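Local coordinates for protein ecto-NAD+ glycohydrolase (CD38 molecule) (PDB 3GC6) that belongs to the ADP-ribosyl cyclase family and is the bovine CD38 molecule, a disulfide-rich ectoenzyme with a helical part and a parallel-sheet part, at residues A158-N163 with N190-V195; S6-R10 with N130-C134; L71-A75 with T109-Y113; S57-C61 with C141-Y145. The protein carries 1 engineered substitution. All blocks are in the same frame, centred on the assembly; numbering follows the deposited sequence. Where two conformers were deposited one is given.

Contact 1: A158-N163 with N190-V195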
loop_
_atom_site.group_PDB
_atom_site.type_symbol
_atom_site.label_atom_id
_atom_site.label_comp_id
_atom_site.label_asym_id
_atom_site.label_seq_id
_atom_site.Cartn_x
_atom_site.Cartn_y
_atom_site.Cartn_z
ATOM N N ALA A 158 -2.815 15.453 -18.108
ATOM C CA ALA A 158 -2.424 16.762 -18.652
ATOM C C ALA A 158 -3.036 17.892 -17.822
ATOM O O ALA A 158 -2.367 18.908 -17.544
ATOM C CB ALA A 158 -2.846 16.888 -20.123
ATOM N N GLU A 159 -4.297 17.722 -17.438
ATOM C CA GLU A 159 -4.984 18.765 -16.681
ATOM C C GLU A 159 -4.369 19.027 -15.312
ATOM O O GLU A 159 -4.489 20.146 -14.779
ATOM C CB GLU A 159 -6.455 18.436 -16.508
ATOM C CG GLU A 159 -7.232 18.528 -17.775
ATOM C CD GLU A 159 -8.628 17.863 -17.668
ATOM O OE1 GLU A 159 -8.969 17.310 -16.601
ATOM O OE2 GLU A 159 -9.355 17.889 -18.681
ATOM N N SER A 160 -3.752 18.016 -14.724
ATOM C CA SER A 160 -3.228 18.169 -13.366
ATOM C C SER A 160 -1.743 18.554 -13.333
ATOM O O SER A 160 -1.197 18.768 -12.249
ATOM C CB SER A 160 -3.441 16.859 -12.583
ATOM O OG SER A 160 -2.749 15.816 -13.203
ATOM N N ALA A 161 -1.101 18.662 -14.491
ATOM C CA ALA A 161 0.330 19.009 -14.559
ATOM C C ALA A 161 0.625 20.321 -13.856
ATOM O O ALA A 161 -0.204 21.250 -13.863
ATOM C CB ALA A 161 0.780 19.134 -16.005
ATOM N N CYS A 162 1.811 20.401 -13.253
ATOM C CA CYS A 162 2.152 21.592 -12.498
ATOM C C CYS A 162 3.608 21.965 -12.698
ATOM O O CYS A 162 4.482 21.079 -12.823
ATOM C CB CYS A 162 1.869 21.345 -11.021
ATOM S SG CYS A 162 2.783 22.358 -9.831
ATOM N N ASN A 163 3.862 23.271 -12.729
ATOM C CA ASN A 163 5.202 23.817 -12.926
ATOM C C ASN A 163 5.873 23.335 -14.216
ATOM O O ASN A 163 5.243 23.413 -15.279
ATOM C CB ASN A 163 6.049 23.595 -11.674
ATOM C CG ASN A 163 5.470 24.340 -10.466
ATOM O OD1 ASN A 163 4.752 25.309 -10.637
ATOM N ND2 ASN A 163 5.793 23.896 -9.270
ATOM N N ASN A 190 -4.901 19.799 -23.545
ATOM C CA ASN A 190 -5.525 19.790 -22.229
ATOM C C ASN A 190 -4.552 20.135 -21.097
ATOM O O ASN A 190 -4.923 20.033 -19.929
ATOM C CB ASN A 190 -6.221 18.462 -21.968
ATOM C CG ASN A 190 -7.467 18.320 -22.786
ATOM O OD1 ASN A 190 -7.580 17.431 -23.654
ATOM N ND2 ASN A 190 -8.411 19.222 -22.545
ATOM N N LEU A 191 -3.349 20.559 -21.463
ATOM C CA LEU A 191 -2.361 20.960 -20.441
ATOM C C LEU A 191 -2.911 22.083 -19.576
ATOM O O LEU A 191 -3.517 23.029 -20.075
ATOM C CB LEU A 191 -1.062 21.451 -21.093
ATOM C CG LEU A 191 -0.119 20.346 -21.510
ATOM C CD1 LEU A 191 0.997 20.964 -22.393
ATOM C CD2 LEU A 191 0.475 19.606 -20.269
ATOM N N ARG A 192 -2.665 22.000 -18.272
ATOM C CA ARG A 192 -3.065 23.071 -17.358
ATOM C C ARG A 192 -2.443 24.380 -17.826
ATOM O O ARG A 192 -1.235 24.438 -18.107
ATOM C CB ARG A 192 -2.589 22.777 -15.929
ATOM C CG ARG A 192 -3.128 23.802 -14.940
ATOM C CD ARG A 192 -2.350 23.763 -13.628
ATOM N NE ARG A 192 -2.397 22.489 -12.930
ATOM C CZ ARG A 192 -3.291 22.194 -11.967
ATOM N NH1 ARG A 192 -4.265 23.039 -11.659
ATOM N NH2 ARG A 192 -3.241 21.022 -11.345
ATOM N N PRO A 193 -3.271 25.436 -17.936
ATOM C CA PRO A 193 -2.646 26.686 -18.392
ATOM C C PRO A 193 -1.502 27.140 -17.478
ATOM O O PRO A 193 -1.520 26.893 -16.265
ATOM C CB PRO A 193 -3.803 27.687 -18.385
ATOM C CG PRO A 193 -5.002 26.822 -18.608
ATOM C CD PRO A 193 -4.724 25.561 -17.783
ATOM N N GLN A 194 -0.538 27.840 -18.079
ATOM C CA GLN A 194 0.570 28.486 -17.349
ATOM C C GLN A 194 1.619 27.553 -16.742
ATOM O O GLN A 194 2.519 28.015 -16.035
ATOM C CB GLN A 194 0.042 29.457 -16.288
ATOM C CG GLN A 194 -0.721 30.591 -16.930
ATOM C CD GLN A 194 -1.233 31.626 -15.936
ATOM O OE1 GLN A 194 -0.509 32.027 -15.033
ATOM N NE2 GLN A 194 -2.462 32.057 -16.106
ATOM N N VAL A 195 1.526 26.254 -17.019
ATOM C CA VAL A 195 2.722 25.423 -16.801
ATOM C C VAL A 195 3.813 25.854 -17.808
ATOM O O VAL A 195 3.559 26.683 -18.688
ATOM C CB VAL A 195 2.431 23.899 -16.881
ATOM C CG1 VAL A 195 1.287 23.538 -15.951
ATOM C CG2 VAL A 195 2.107 23.476 -18.297
#

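Contact 2: S6-R10 with N130-C134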
loop_
_atom_site.group_PDB
_atom_site.type_symbol
_atom_site.label_atom_id
_atom_site.label_comp_id
_atom_site.label_asym_id
_atom_site.label_seq_id
_atom_site.Cartn_x
_atom_site.Cartn_y
_atom_site.Cartn_z
ATOM N N SER A 6 -21.301 -13.266 -36.080
ATOM C CA SER A 6 -21.463 -12.185 -35.107
ATOM C C SER A 6 -20.977 -12.580 -33.708
ATOM O O SER A 6 -21.413 -11.987 -32.713
ATOM C CB SER A 6 -22.935 -11.743 -35.031
ATOM O OG SER A 6 -23.791 -12.854 -34.755
ATOM N N GLY A 7 -20.038 -13.525 -33.631
ATOM C CA GLY A 7 -19.567 -14.047 -32.332
ATOM C C GLY A 7 -18.378 -13.326 -31.672
ATOM O O GLY A 7 -18.069 -12.177 -31.994
ATOM N N LEU A 8 -17.705 -14.017 -30.747
ATOM C CA LEU A 8 -16.610 -13.390 -29.960
ATOM C C LEU A 8 -15.389 -12.983 -30.780
ATOM O O LEU A 8 -14.592 -12.131 -30.359
ATOM C CB LEU A 8 -16.174 -14.313 -28.824
ATOM C CG LEU A 8 -17.289 -14.582 -27.818
ATOM C CD1 LEU A 8 -16.804 -15.575 -26.789
ATOM C CD2 LEU A 8 -17.704 -13.290 -27.132
ATOM N N ASN A 9 -15.238 -13.595 -31.947
ATOM C CA ASN A 9 -14.085 -13.311 -32.778
ATOM C C ASN A 9 -14.373 -12.274 -33.857
ATOM O O ASN A 9 -13.604 -12.145 -34.795
ATOM C CB ASN A 9 -13.550 -14.604 -33.416
ATOM C CG ASN A 9 -12.162 -14.433 -34.002
ATOM O OD1 ASN A 9 -11.322 -13.710 -33.443
ATOM N ND2 ASN A 9 -11.898 -15.106 -35.140
ATOM N N ARG A 10 -15.467 -11.520 -33.717
ATOM C CA ARG A 10 -15.901 -10.595 -34.757
ATOM C C ARG A 10 -15.046 -9.339 -34.916
ATOM O O ARG A 10 -15.137 -8.648 -35.946
ATOM C CB ARG A 10 -17.358 -10.191 -34.528
ATOM C CG ARG A 10 -17.597 -9.327 -33.302
ATOM C CD ARG A 10 -19.091 -9.189 -33.010
ATOM N NE ARG A 10 -19.387 -8.364 -31.834
ATOM C CZ ARG A 10 -19.394 -8.816 -30.575
ATOM N NH1 ARG A 10 -19.110 -10.087 -30.304
ATOM N NH2 ARG A 10 -19.695 -8.001 -29.579
ATOM N N ASN A 130 -13.446 -10.691 -23.093
ATOM C CA ASN A 130 -13.387 -11.389 -24.361
ATOM C C ASN A 130 -11.907 -11.581 -24.704
ATOM O O ASN A 130 -11.216 -10.643 -25.082
ATOM C CB ASN A 130 -14.097 -10.574 -25.449
ATOM C CG ASN A 130 -14.094 -11.258 -26.812
ATOM O OD1 ASN A 130 -13.304 -12.177 -27.067
ATOM N ND2 ASN A 130 -14.974 -10.814 -27.685
ATOM N N ILE A 131 -11.430 -12.823 -24.551
ATOM C CA ILE A 131 -10.027 -13.128 -24.790
ATOM C C ILE A 131 -9.754 -13.537 -26.248
ATOM O O ILE A 131 -8.626 -13.932 -26.585
ATOM C CB ILE A 131 -9.521 -14.263 -23.846
ATOM C CG1 ILE A 131 -10.328 -15.554 -24.091
ATOM C CG2 ILE A 131 -9.608 -13.823 -22.398
ATOM C CD1 ILE A 131 -9.929 -16.763 -23.203
ATOM N N TRP A 132 -10.758 -13.385 -27.101
ATOM C CA TRP A 132 -10.637 -13.823 -28.499
ATOM C C TRP A 132 -10.376 -12.688 -29.459
ATOM O O TRP A 132 -9.534 -12.808 -30.338
ATOM C CB TRP A 132 -11.900 -14.587 -28.913
ATOM C CG TRP A 132 -12.197 -15.642 -27.906
ATOM C CD1 TRP A 132 -13.198 -15.641 -26.964
ATOM C CD2 TRP A 132 -11.438 -16.832 -27.686
ATOM N NE1 TRP A 132 -13.120 -16.784 -26.195
ATOM C CE2 TRP A 132 -12.041 -17.518 -26.607
ATOM C CE3 TRP A 132 -10.297 -17.375 -28.288
ATOM C CZ2 TRP A 132 -11.556 -18.738 -26.122
ATOM C CZ3 TRP A 132 -9.806 -18.592 -27.801
ATOM C CH2 TRP A 132 -10.463 -19.268 -26.743
ATOM N N SER A 133 -11.145 -11.601 -29.343
ATOM C CA SER A 133 -10.871 -10.426 -30.170
ATOM C C SER A 133 -11.419 -9.229 -29.427
ATOM O O SER A 133 -12.315 -9.382 -28.600
ATOM C CB SER A 133 -11.517 -10.527 -31.570
ATOM O OG SER A 133 -12.945 -10.396 -31.552
ATOM N N CYS A 134 -10.874 -8.052 -29.741
ATOM C CA CYS A 134 -11.373 -6.784 -29.193
ATOM C C CYS A 134 -11.415 -5.760 -30.309
ATOM O O CYS A 134 -10.633 -5.856 -31.252
ATOM C CB CYS A 134 -10.446 -6.250 -28.089
ATOM S SG CYS A 134 -10.563 -7.188 -26.529
HETATM O O HOH W 1 -8.583 -12.357 -32.914
#

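Contact 3: L71-A75 with T109-Y113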
loop_
_atom_site.group_PDB
_atom_site.type_symbol
_atom_site.label_atom_id
_atom_site.label_comp_id
_atom_site.label_asym_id
_atom_site.label_seq_id
_atom_site.Cartn_x
_atom_site.Cartn_y
_atom_site.Cartn_z
ATOM N N LEU A 71 -13.094 4.731 -11.418
ATOM C CA LEU A 71 -11.743 4.171 -11.371
ATOM C C LEU A 71 -10.713 5.295 -11.160
ATOM O O LEU A 71 -9.818 5.182 -10.308
ATOM C CB LEU A 71 -11.452 3.450 -12.687
ATOM C CG LEU A 71 -10.030 2.875 -12.744
ATOM C CD1 LEU A 71 -9.760 1.754 -11.732
ATOM C CD2 LEU A 71 -9.766 2.394 -14.150
ATOM N N ILE A 72 -10.831 6.368 -11.941
ATOM C CA ILE A 72 -9.867 7.474 -11.834
ATOM C C ILE A 72 -9.935 8.120 -10.444
ATOM O O ILE A 72 -8.901 8.485 -9.861
ATOM C CB ILE A 72 -10.089 8.502 -12.967
ATOM C CG1 ILE A 72 -9.388 8.008 -14.237
ATOM C CG2 ILE A 72 -9.605 9.921 -12.547
ATOM C CD1 ILE A 72 -9.966 8.471 -15.549
ATOM N N ASN A 73 -11.144 8.215 -9.893
ATOM C CA ASN A 73 -11.310 8.767 -8.540
ATOM C C ASN A 73 -10.557 7.982 -7.482
ATOM O O ASN A 73 -10.118 8.547 -6.485
ATOM C CB ASN A 73 -12.781 8.843 -8.128
ATOM C CG ASN A 73 -13.522 9.956 -8.825
ATOM O OD1 ASN A 73 -12.925 10.821 -9.478
ATOM N ND2 ASN A 73 -14.852 9.937 -8.691
ATOM N N LEU A 74 -10.409 6.677 -7.694
ATOM C CA LEU A 74 -9.705 5.842 -6.728
ATOM C C LEU A 74 -8.178 6.015 -6.811
ATOM O O LEU A 74 -7.470 5.722 -5.847
ATOM C CB LEU A 74 -10.046 4.369 -6.923
ATOM C CG LEU A 74 -11.475 3.974 -6.533
ATOM C CD1 LEU A 74 -11.779 2.575 -6.994
ATOM C CD2 LEU A 74 -11.667 4.102 -5.029
ATOM N N ALA A 75 -7.681 6.487 -7.959
ATOM C CA ALA A 75 -6.237 6.610 -8.158
ATOM C C ALA A 75 -5.949 7.595 -9.315
ATOM O O ALA A 75 -5.606 7.185 -10.423
ATOM C CB ALA A 75 -5.608 5.240 -8.427
ATOM N N THR A 109 2.149 6.343 -13.531
ATOM C CA THR A 109 1.073 6.563 -12.569
ATOM C C THR A 109 0.527 5.186 -12.169
ATOM O O THR A 109 0.786 4.191 -12.857
ATOM C CB THR A 109 -0.083 7.391 -13.202
ATOM O OG1 THR A 109 -0.672 6.696 -14.309
ATOM C CG2 THR A 109 0.454 8.762 -13.670
ATOM N N LEU A 110 -0.259 5.116 -11.089
ATOM C CA LEU A 110 -0.799 3.804 -10.673
ATOM C C LEU A 110 -1.595 3.154 -11.810
ATOM O O LEU A 110 -1.327 2.015 -12.234
ATOM C CB LEU A 110 -1.667 3.959 -9.435
ATOM C CG LEU A 110 -2.115 2.673 -8.724
ATOM C CD1 LEU A 110 -2.468 2.967 -7.252
ATOM C CD2 LEU A 110 -3.317 2.075 -9.445
ATOM N N LEU A 111 -2.562 3.910 -12.336
ATOM C CA LEU A 111 -3.438 3.326 -13.351
ATOM C C LEU A 111 -2.675 3.029 -14.655
ATOM O O LEU A 111 -2.975 2.040 -15.346
ATOM C CB LEU A 111 -4.675 4.226 -13.601
ATOM C CG LEU A 111 -5.635 4.291 -12.407
ATOM C CD1 LEU A 111 -6.800 5.230 -12.729
ATOM C CD2 LEU A 111 -6.179 2.857 -12.046
ATOM N N GLY A 112 -1.767 3.946 -15.040
ATOM C CA GLY A 112 -0.956 3.731 -16.242
ATOM C C GLY A 112 -0.093 2.488 -16.088
ATOM O O GLY A 112 0.114 1.733 -17.046
ATOM N N TYR A 113 0.435 2.290 -14.890
ATOM C CA TYR A 113 1.241 1.116 -14.614
ATOM C C TYR A 113 0.418 -0.169 -14.691
ATOM O O TYR A 113 0.862 -1.172 -15.275
ATOM C CB TYR A 113 1.902 1.283 -13.232
ATOM C CG TYR A 113 2.840 0.156 -12.850
ATOM C CD1 TYR A 113 4.164 0.195 -13.237
ATOM C CD2 TYR A 113 2.412 -0.921 -12.079
ATOM C CE1 TYR A 113 5.049 -0.845 -12.884
ATOM C CE2 TYR A 113 3.288 -1.954 -11.711
ATOM C CZ TYR A 113 4.597 -1.907 -12.131
ATOM O OH TYR A 113 5.486 -2.926 -11.773
HETATM O O HOH W 2 -3.166 6.592 -11.469
#

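Contact 4: S57-C61 with C141-Y145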
loop_
_atom_site.group_PDB
_atom_site.type_symbol
_atom_site.label_atom_id
_atom_site.label_comp_id
_atom_site.label_asym_id
_atom_site.label_seq_id
_atom_site.Cartn_x
_atom_site.Cartn_y
_atom_site.Cartn_z
ATOM N N SER A 57 -19.351 -6.535 -19.487
ATOM C CA SER A 57 -20.755 -6.767 -19.869
ATOM C C SER A 57 -21.370 -5.590 -20.626
ATOM O O SER A 57 -22.595 -5.581 -20.890
ATOM C CB SER A 57 -21.625 -7.159 -18.657
ATOM O OG SER A 57 -22.747 -7.954 -19.048
ATOM N N LYS A 58 -20.543 -4.631 -21.034
ATOM C CA LYS A 58 -21.037 -3.473 -21.768
ATOM C C LYS A 58 -20.742 -3.604 -23.263
ATOM O O LYS A 58 -19.873 -4.387 -23.670
ATOM C CB LYS A 58 -20.422 -2.194 -21.184
ATOM C CG LYS A 58 -20.818 -1.972 -19.742
ATOM C CD LYS A 58 -20.238 -0.686 -19.222
ATOM C CE LYS A 58 -20.475 -0.614 -17.757
ATOM N NZ LYS A 58 -19.865 0.612 -17.187
ATOM N N ASP A 59 -21.467 -2.834 -24.063
ATOM C CA ASP A 59 -21.239 -2.737 -25.514
ATOM C C ASP A 59 -19.789 -2.273 -25.702
ATOM O O ASP A 59 -19.424 -1.167 -25.284
ATOM C CB ASP A 59 -22.208 -1.709 -26.093
ATOM C CG ASP A 59 -22.094 -1.574 -27.614
ATOM O OD1 ASP A 59 -20.997 -1.820 -28.159
ATOM O OD2 ASP A 59 -23.130 -1.250 -28.256
ATOM N N PRO A 60 -18.941 -3.121 -26.305
ATOM C CA PRO A 60 -17.498 -2.775 -26.387
ATOM C C PRO A 60 -17.167 -1.628 -27.322
ATOM O O PRO A 60 -16.001 -1.183 -27.351
ATOM C CB PRO A 60 -16.816 -4.080 -26.833
ATOM C CG PRO A 60 -17.928 -4.997 -27.217
ATOM C CD PRO A 60 -19.237 -4.499 -26.739
ATOM N N CYS A 61 -18.164 -1.138 -28.081
ATOM C CA CYS A 61 -17.989 0.044 -28.944
ATOM C C CYS A 61 -18.772 1.257 -28.472
ATOM O O CYS A 61 -18.943 2.211 -29.225
ATOM C CB CYS A 61 -18.318 -0.306 -30.403
ATOM S SG CYS A 61 -16.911 -1.164 -31.166
ATOM N N CYS A 141 -14.094 0.643 -34.047
ATOM C CA CYS A 141 -14.690 1.801 -33.386
ATOM C C CYS A 141 -13.641 2.507 -32.571
ATOM O O CYS A 141 -12.846 1.862 -31.910
ATOM C CB CYS A 141 -15.861 1.382 -32.479
ATOM S SG CYS A 141 -15.402 0.262 -31.148
ATOM N N ARG A 142 -13.646 3.836 -32.624
ATOM C CA ARG A 142 -12.776 4.619 -31.746
ATOM C C ARG A 142 -13.207 4.567 -30.274
ATOM O O ARG A 142 -12.362 4.682 -29.369
ATOM C CB ARG A 142 -12.705 6.068 -32.254
ATOM C CG ARG A 142 -12.022 6.144 -33.589
ATOM C CD ARG A 142 -11.928 7.567 -34.139
ATOM N NE ARG A 142 -11.491 7.529 -35.536
ATOM C CZ ARG A 142 -10.869 8.529 -36.155
ATOM N NH1 ARG A 142 -10.598 9.655 -35.502
ATOM N NH2 ARG A 142 -10.494 8.393 -37.425
ATOM N N THR A 143 -14.513 4.372 -30.056
ATOM C CA THR A 143 -15.120 4.448 -28.740
ATOM C C THR A 143 -15.112 3.064 -28.087
ATOM O O THR A 143 -16.159 2.562 -27.643
ATOM C CB THR A 143 -16.579 4.987 -28.822
ATOM O OG1 THR A 143 -17.291 4.264 -29.817
ATOM C CG2 THR A 143 -16.562 6.487 -29.200
ATOM N N ASN A 144 -13.922 2.481 -28.013
ATOM C CA ASN A 144 -13.735 1.182 -27.339
ATOM C C ASN A 144 -13.052 1.412 -25.990
ATOM O O ASN A 144 -12.436 2.473 -25.781
ATOM C CB ASN A 144 -12.916 0.254 -28.224
ATOM C CG ASN A 144 -11.500 0.748 -28.431
ATOM O OD1 ASN A 144 -11.180 1.364 -29.469
ATOM N ND2 ASN A 144 -10.673 0.543 -27.449
ATOM N N TYR A 145 -13.206 0.456 -25.063
ATOM C CA TYR A 145 -12.760 0.663 -23.693
ATOM C C TYR A 145 -11.233 0.859 -23.538
ATOM O O TYR A 145 -10.781 1.604 -22.640
ATOM C CB TYR A 145 -13.317 -0.454 -22.767
ATOM C CG TYR A 145 -14.755 -0.138 -22.431
ATOM C CD1 TYR A 145 -15.814 -0.671 -23.169
ATOM C CD2 TYR A 145 -15.047 0.794 -21.442
ATOM C CE1 TYR A 145 -17.147 -0.304 -22.869
ATOM C CE2 TYR A 145 -16.350 1.170 -21.130
ATOM C CZ TYR A 145 -17.403 0.610 -21.842
ATOM O OH TYR A 145 -18.677 1.025 -21.537
HETATM O O HOH W 3 -20.568 0.519 -23.455
HETATM O O HOH W 4 -14.134 -2.184 -25.758
#

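Contact 1: A158-N163 with N190-V195
This contact lies where the helical part of the ADP-ribosyl cyclase fold passes into its parallel beta sheet. Residues 158-163 end helix 145-159 and lead into strand 164-170. Residues 190-195 are the loop that enters strand 196-203. Asn190 packs its CB 4.2 Å from CB of Ala158. Leu191 sends CD2 to 4.3 Å from CB of both Ala158 and Ala161, and its CA makes a CA-H...O contact of 3.6 Å with Ala158 O. Arg192 carries the polar part. Its backbone N donates to Ala158 O at 3.2 Å. Its guanidinium meets carbonyls around the helix end: NH2 donates to Ser160 O at 3.2 Å, NE to Ala161 O at 2.7 Å, and Glu159 O lies over one face. A type II beta turn from Arg192 to Val195 then swings the chain round. Pro193 and Gln194, in the middle of the turn, do not touch 158-163; they rest on Arg228 and Asn229. Val195 CB lies 3.3 Å from Asn163 O and its CG1 3.4 Å from Ala161 O.

Contact 2: S6-R10 with N130-C134
One backbone carbonyl, Leu8 O, takes two side-chain hydrogen bonds from across the contact. Asn130 ND2 donates to Leu8 O at 3.0 Å, and Ser133 OG donates to Leu8 O at 2.7 Å. Both donors are buried, and they tie down a turn only a few residues from the N-terminus of the model. Ser133 OG is also hydrogen-bonded to the backbone N of Trp11, just past the first segment.

The carbonyl is offered by a type I beta turn from Gly7 to Arg10. Arg10 N donates to Gly7 O at 3.2 Å. The side chain of Arg10 folds back on the same turn, with NH1 donating to Gly7 O at 2.9 Å, while NH2 forms a salt bridge with Glu123.

Asn130 works on both sides. Its ND2 reaches Leu8, and its OD1 accepts from Trp132 N at 2.8 Å and from Ser133 N at 3.2 Å. These two bonds hold the bend from Asn130 to Ser133.

At the surface, Leu8 CD1 lies 3.6 Å from Trp132 CD1. One water lies 3.1 Å from Asn9 OD1 and 2.8 Å from Trp132 O and bridges them.

The contact includes the short, weakly bonded strand about 133-134, which pairs antiparallel with 13-14. Cys134 forms a disulfide with Cys121. The bonding of Asn130 OD1 is that of an Asx turn extended to an Asx motif, set against a type I turn.

Contact 3: L71-A75 with T109-Y113
The contact is mainly apolar and wholly buried. Leu111 is its centre and has the largest covered area. Its CD2 lies 3.8 Å from Leu71 CD1. Its CD1 lies 4.1 Å from Ile72 CG1, and its CG is 4.1 Å from Ala75 CB. Ala75 CB also meets Leu110 CD2 at 4.0 Å. The small alanine side chain thus packs against two successive leucines.

The polar link between the segments is made by water. One water donates to Ala75 O at 2.7 Å and accepts from Leu111 N at 2.9 Å. It joins the carbonyl just past one helix to an amide in the first turn of the other.

Bonds within the second segment form the third group. Thr109 is the N-cap of helix 110-115, and its OG1 accepts from Gly112 N at 3.0 Å. Tyr113 N donates to Thr109 O at 2.8 Å and starts the regular helical bonding.

The end of helix 69-74 therefore meets the start of helix 110-115 inside the helical part of the fold. Helix 145-159 packs on both, with Phe149 on Leu71, Val152 on Ile72 and Leu153 on Leu111. Helix 44-55 covers Leu71 and Leu74, and helix 20-35 covers Leu110 and Tyr113.

Contact 4: S57-C61 with C141-Y145
Neither segment forms a strand where they meet. Residues 57-61 follow helix 44-55 as an irregular loop, and residues 141-145 lead into helix 145-159 with Asn144 at the N-cap position. The backbones come closest at Cys61 and Asn144, with CA atoms 4.7 Å apart. Thr143 is the centre of an inverse gamma turn. Asn144 CA makes a CA-H...O contact of 3.3 Å with Pro60 O. A water donates to Pro60 O at 2.7 Å and accepts from Tyr145 N at 2.9 Å, so it joins the loop to the first turn of the helix.

Among the side chains, the covalent bond dominates. Cys61 SG and Cys141 SG are 2.1 Å apart in a disulfide with chi3 of -76°. Beside it, Thr143 OG1 donates to Cys61 O at 2.7 Å. Asp59 OD1 accepts from Cys61 N at 2.9 Å in an Asx turn, which shapes the loop just before the cysteine.

Tyr145 fills the other end. Asp59 O lies at its ring edge, 3.4 Å from CE1, and Lys58 CD is 3.3 Å from its OH. A second water donates to Asp59 O and to Tyr145 OH, each at 2.7 Å. The hydroxyl is also hydrogen-bonded to Asp67, and Lys58 NZ to Ala54 O.

The disulfide fixes the loop after helix 44-55 to the chain entering helix 145-159, as suits an ectoenzyme. The Thr143 bond and the two waters satisfy polar groups around it.

Contact 3 is the buried core contact, made of aliphatic packing and one water. Contacts 1, 2 and 4 are partly buried and rely more on polar bonds to backbone carbonyls. Contact 4 alone has a disulfide between its own segments; Cys162 of contact 1 and Cys134 of contact 2 pair with cysteines outside theirs. Contacts 2 and 4 are neighbours, with centres 12 Å apart, and touch where Arg10 NH2 lies 4.2 Å from Pro60 CG. Contacts 1 and 2 lie on opposite sides of the chain's centre, with centres 39 Å apart. Helix 145-159 links three contacts: it starts in contact 4, packs on contact 3 and ends in contact 1.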